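Side-chain contact in carboxylesterase (Uncultured bacterium, PDB 5GMX), which hydrolyses carboxylic esters as a family VIII carboxylesterase and also displays hydrolytic activity toward oxyimino cephalosporins: residues Asp137-Cys142 with Val172-Thr177. Sequence-based numbering, arbitrary orientation.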
ATOM      1  N   ASP A 137      -7.523  -1.788 -18.311  1.00 27.08           N
ATOM      2  CA  ASP A 137      -6.947  -1.078 -19.451  1.00 29.55           C
ATOM      3  C   ASP A 137      -6.268   0.206 -18.979  1.00 24.00           C
ATOM      4  O   ASP A 137      -6.912   1.253 -18.848  1.00 21.86           O
ATOM      5  CB  ASP A 137      -8.024  -0.767 -20.493  1.00 26.58           C
ATOM      6  CG  ASP A 137      -7.448  -0.243 -21.814  1.00 39.59           C
ATOM      7  OD1 ASP A 137      -6.345   0.353 -21.825  1.00 36.76           O
ATOM      8  OD2 ASP A 137      -8.110  -0.439 -22.857  1.00 37.52           O
ATOM      9  N   TRP A 138      -4.960   0.119 -18.752  1.00 23.28           N
ATOM     10  CA  TRP A 138      -4.196   1.184 -18.100  1.00 23.77           C
ATOM     11  C   TRP A 138      -4.280   2.547 -18.797  1.00 23.32           C
ATOM     12  O   TRP A 138      -4.655   3.562 -18.184  1.00 19.78           O
ATOM     13  CB  TRP A 138      -2.728   0.772 -17.986  1.00 20.01           C
ATOM     14  CG  TRP A 138      -1.902   1.776 -17.250  1.00 20.50           C
ATOM     15  CD1 TRP A 138      -1.292   2.881 -17.771  1.00 18.30           C
ATOM     16  CD2 TRP A 138      -1.607   1.778 -15.849  1.00 18.81           C
ATOM     17  NE1 TRP A 138      -0.631   3.567 -16.782  1.00 18.51           N
ATOM     18  CE2 TRP A 138      -0.811   2.911 -15.591  1.00 15.76           C
ATOM     19  CE3 TRP A 138      -1.931   0.925 -14.787  1.00 23.66           C
ATOM     20  CZ2 TRP A 138      -0.329   3.213 -14.315  1.00 18.94           C
ATOM     21  CZ3 TRP A 138      -1.452   1.227 -13.518  1.00 21.82           C
ATOM     22  CH2 TRP A 138      -0.660   2.360 -13.295  1.00 20.43           C
ATOM     23  N   ASP A 139      -3.906   2.567 -20.069  1.00 24.43           N
ATOM     24  CA  ASP A 139      -3.820   3.813 -20.824  1.00 24.91           C
ATOM     25  C   ASP A 139      -5.183   4.479 -20.978  1.00 20.95           C
ATOM     26  O   ASP A 139      -5.292   5.705 -20.969  1.00 20.01           O
ATOM     27  CB  ASP A 139      -3.196   3.551 -22.194  1.00 22.71           C
ATOM     28  CG  ASP A 139      -1.769   3.029 -22.089  1.00 41.15           C
ATOM     29  OD1 ASP A 139      -1.080   3.380 -21.101  1.00 35.42           O
ATOM     30  OD2 ASP A 139      -1.342   2.267 -22.988  1.00 44.32           O
ATOM     31  N   LYS A 140      -6.216   3.661 -21.129  1.00 21.08           N
ATOM     32  CA  LYS A 140      -7.572   4.167 -21.304  1.00 24.75           C
ATOM     33  C   LYS A 140      -8.100   4.804 -20.009  1.00 24.04           C
ATOM     34  O   LYS A 140      -8.666   5.906 -20.020  1.00 20.87           O
ATOM     35  CB  LYS A 140      -8.491   3.036 -21.770  1.00 27.25           C
ATOM     36  CG  LYS A 140      -9.914   3.461 -22.045  1.00 35.65           C
ATOM     37  CD  LYS A 140     -10.699   2.309 -22.658  1.00 50.70           C
ATOM     38  CE  LYS A 140     -12.192   2.507 -22.491  1.00 54.83           C
ATOM     39  NZ  LYS A 140     -12.655   3.652 -23.323  1.00 58.06           N
ATOM     40  N   LEU A 141      -7.908   4.110 -18.890  1.00 20.96           N
ATOM     41  CA  LEU A 141      -8.312   4.648 -17.597  1.00 19.75           C
ATOM     42  C   LEU A 141      -7.571   5.951 -17.283  1.00 20.96           C
ATOM     43  O   LEU A 141      -8.177   6.925 -16.826  1.00 17.10           O
ATOM     44  CB  LEU A 141      -8.073   3.632 -16.486  1.00 16.82           C
ATOM     45  CG  LEU A 141      -8.645   4.072 -15.140  1.00 20.71           C
ATOM     46  CD1 LEU A 141     -10.163   4.071 -15.190  1.00 26.12           C
ATOM     47  CD2 LEU A 141      -8.149   3.167 -14.028  1.00 20.61           C
ATOM     48  N   CYS A 142      -6.265   5.960 -17.553  1.00 17.55           N
ATOM     49  CA  CYS A 142      -5.443   7.145 -17.325  1.00 17.90           C
ATOM     50  C   CYS A 142      -5.891   8.322 -18.202  1.00 19.19           C
ATOM     51  O   CYS A 142      -5.919   9.470 -17.735  1.00 19.49           O
ATOM     52  CB  CYS A 142      -3.963   6.821 -17.566  1.00 16.87           C
ATOM     53  SG  CYS A 142      -3.229   5.790 -16.240  1.00 21.46           S
ATOM     54  N   VAL A 172       2.417   9.040 -13.534  1.00 13.39           N
ATOM     55  CA  VAL A 172       3.524   9.992 -13.411  1.00 13.98           C
ATOM     56  C   VAL A 172       4.875   9.257 -13.461  1.00 18.18           C
ATOM     57  O   VAL A 172       5.805   9.630 -14.234  1.00 13.88           O
ATOM     58  CB  VAL A 172       3.423  10.807 -12.115  1.00 13.07           C
ATOM     59  CG1 VAL A 172       4.675  11.653 -11.909  1.00 19.99           C
ATOM     60  CG2 VAL A 172       2.188  11.689 -12.161  1.00 16.65           C
ATOM     61  N   ALA A 173       4.946   8.181 -12.674  1.00 16.96           N
ATOM     62  CA  ALA A 173       6.145   7.341 -12.639  1.00 16.34           C
ATOM     63  C   ALA A 173       6.554   6.826 -14.020  1.00 18.31           C
ATOM     64  O   ALA A 173       7.738   6.832 -14.359  1.00 17.44           O
ATOM     65  CB  ALA A 173       5.930   6.164 -11.690  1.00 13.61           C
ATOM     66  N   ARG A 174       5.571   6.386 -14.801  1.00 15.65           N
ATOM     67  CA  ARG A 174       5.815   5.842 -16.126  1.00 16.87           C
ATOM     68  C   ARG A 174       6.256   6.934 -17.078  1.00 16.22           C
ATOM     69  O   ARG A 174       7.107   6.698 -17.932  1.00 18.65           O
ATOM     70  CB  ARG A 174       4.562   5.153 -16.680  1.00 16.93           C
ATOM     71  CG  ARG A 174       4.159   3.882 -15.965  1.00 19.03           C
ATOM     72  CD  ARG A 174       2.983   3.198 -16.662  1.00 19.89           C
ATOM     73  NE  ARG A 174       3.324   2.698 -17.993  1.00 17.88           N
ATOM     74  CZ  ARG A 174       2.818   3.175 -19.129  1.00 25.99           C
ATOM     75  NH1 ARG A 174       1.942   4.170 -19.104  1.00 21.46           N
ATOM     76  NH2 ARG A 174       3.185   2.654 -20.298  1.00 26.50           N
ATOM     77  N   ARG A 175       5.673   8.123 -16.939  1.00 16.02           N
ATOM     78  CA  ARG A 175       6.009   9.215 -17.851  1.00 18.87           C
ATOM     79  C   ARG A 175       7.443   9.685 -17.677  1.00 22.51           C
ATOM     80  O   ARG A 175       8.111   9.986 -18.672  1.00 20.23           O
ATOM     81  CB  ARG A 175       5.075  10.416 -17.679  1.00 17.50           C
ATOM     82  CG  ARG A 175       3.633  10.179 -18.083  1.00 19.08           C
ATOM     83  CD  ARG A 175       3.469   9.985 -19.573  1.00 22.62           C
ATOM     84  NE  ARG A 175       2.079   9.670 -19.904  1.00 25.57           N
ATOM     85  CZ  ARG A 175       1.330  10.375 -20.744  1.00 25.99           C
ATOM     86  NH1 ARG A 175       1.839  11.437 -21.364  1.00 23.18           N
ATOM     87  NH2 ARG A 175       0.077  10.009 -20.979  1.00 24.69           N
ATOM     88  N   VAL A 176       7.938   9.749 -16.439  1.00 16.85           N
ATOM     89  CA  VAL A 176       9.320  10.227 -16.287  1.00 20.44           C
ATOM     90  C   VAL A 176      10.358   9.141 -16.573  1.00 21.64           C
ATOM     91  O   VAL A 176      11.563   9.409 -16.560  1.00 20.64           O
ATOM     92  CB  VAL A 176       9.599  10.806 -14.884  1.00 19.87           C
ATOM     93  CG1 VAL A 176       8.596  11.907 -14.564  1.00 19.20           C
ATOM     94  CG2 VAL A 176       9.587   9.717 -13.822  1.00 15.16           C
ATOM     95  N   THR A 177       9.899   7.914 -16.806  1.00 19.09           N
ATOM     96  CA  THR A 177      10.796   6.849 -17.247  1.00 20.76           C
ATOM     97  C   THR A 177      10.471   6.441 -18.696  1.00 23.87           C
ATOM     98  O   THR A 177      10.738   5.316 -19.115  1.00 25.80           O
ATOM     99  CB  THR A 177      10.724   5.611 -16.321  1.00 20.27           C
ATOM    100  OG1 THR A 177       9.364   5.186 -16.189  1.00 18.42           O
ATOM    101  CG2 THR A 177      11.283   5.942 -14.937  1.00 16.61           C
TER
HETATM  102  O   HOH W   1       1.879   2.958 -22.386  1.00 30.62           O
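Trp-138 and Arg-174 touch each other and share one acceptor, Glu-171 OE1, which takes a hydrogen bond from Trp-138 NE1 and a salt bridge from Arg-174 NH1. Glu-171 lies one turn back from Arg-174 on helix 165-175, whereas Trp-138 belongs to helix 138-146, so a single carboxylate oxygen joins the two side chains. Arg-174 NH1 also lies close to Asp-139, whose OD1 is 3.7 Å from it, a long salt bridge. The oxygen sits well out of the guanidinium plane, with no N-H aimed at it, so the attraction there is one of charge alone. A water lies between Asp-139 OD1 and Arg-174 NH2, but its 2.5 Å approach to Arg-174 NH2 is too short to trust, and this bridge is tentative.

Trp-138 passes alongside the arginine, running the opposite way, with ring and guanidinium planes 74° apart, which rules out a parallel cation-pi stack. Its pyrrole side makes the approach, NE1 lying 3.6 Å from Arg-174 CD and 3.5 Å from Arg-174 NH1. Both nitrogens are donors and do not bond each other. The indole reaches across because Trp-138 CG stands anti to the backbone N (chi1 -176°), while the bend at chi3 of Arg-174 (66°) swings its guanidinium toward Asp-139.

Tryptophan offers a flat surface for stacking on His-167 as well as an N-H for Glu-171, and arginine has enough nitrogens to serve Glu-171 and, weakly through NE, the carbonyl of Lys-181. Aspartate, short and charged, suits the exposed first turn of its helix, offering a carboxylate without needing burial.

The contact thus joins two helices at the surface of the beta-lactamase-like fold. The arginine's charge probably helps keep Glu-171 and Asp-139 ionised, and the lengths of Trp-138 and Arg-174 let them span well-separated backbones, with Glu-171 as intermediary.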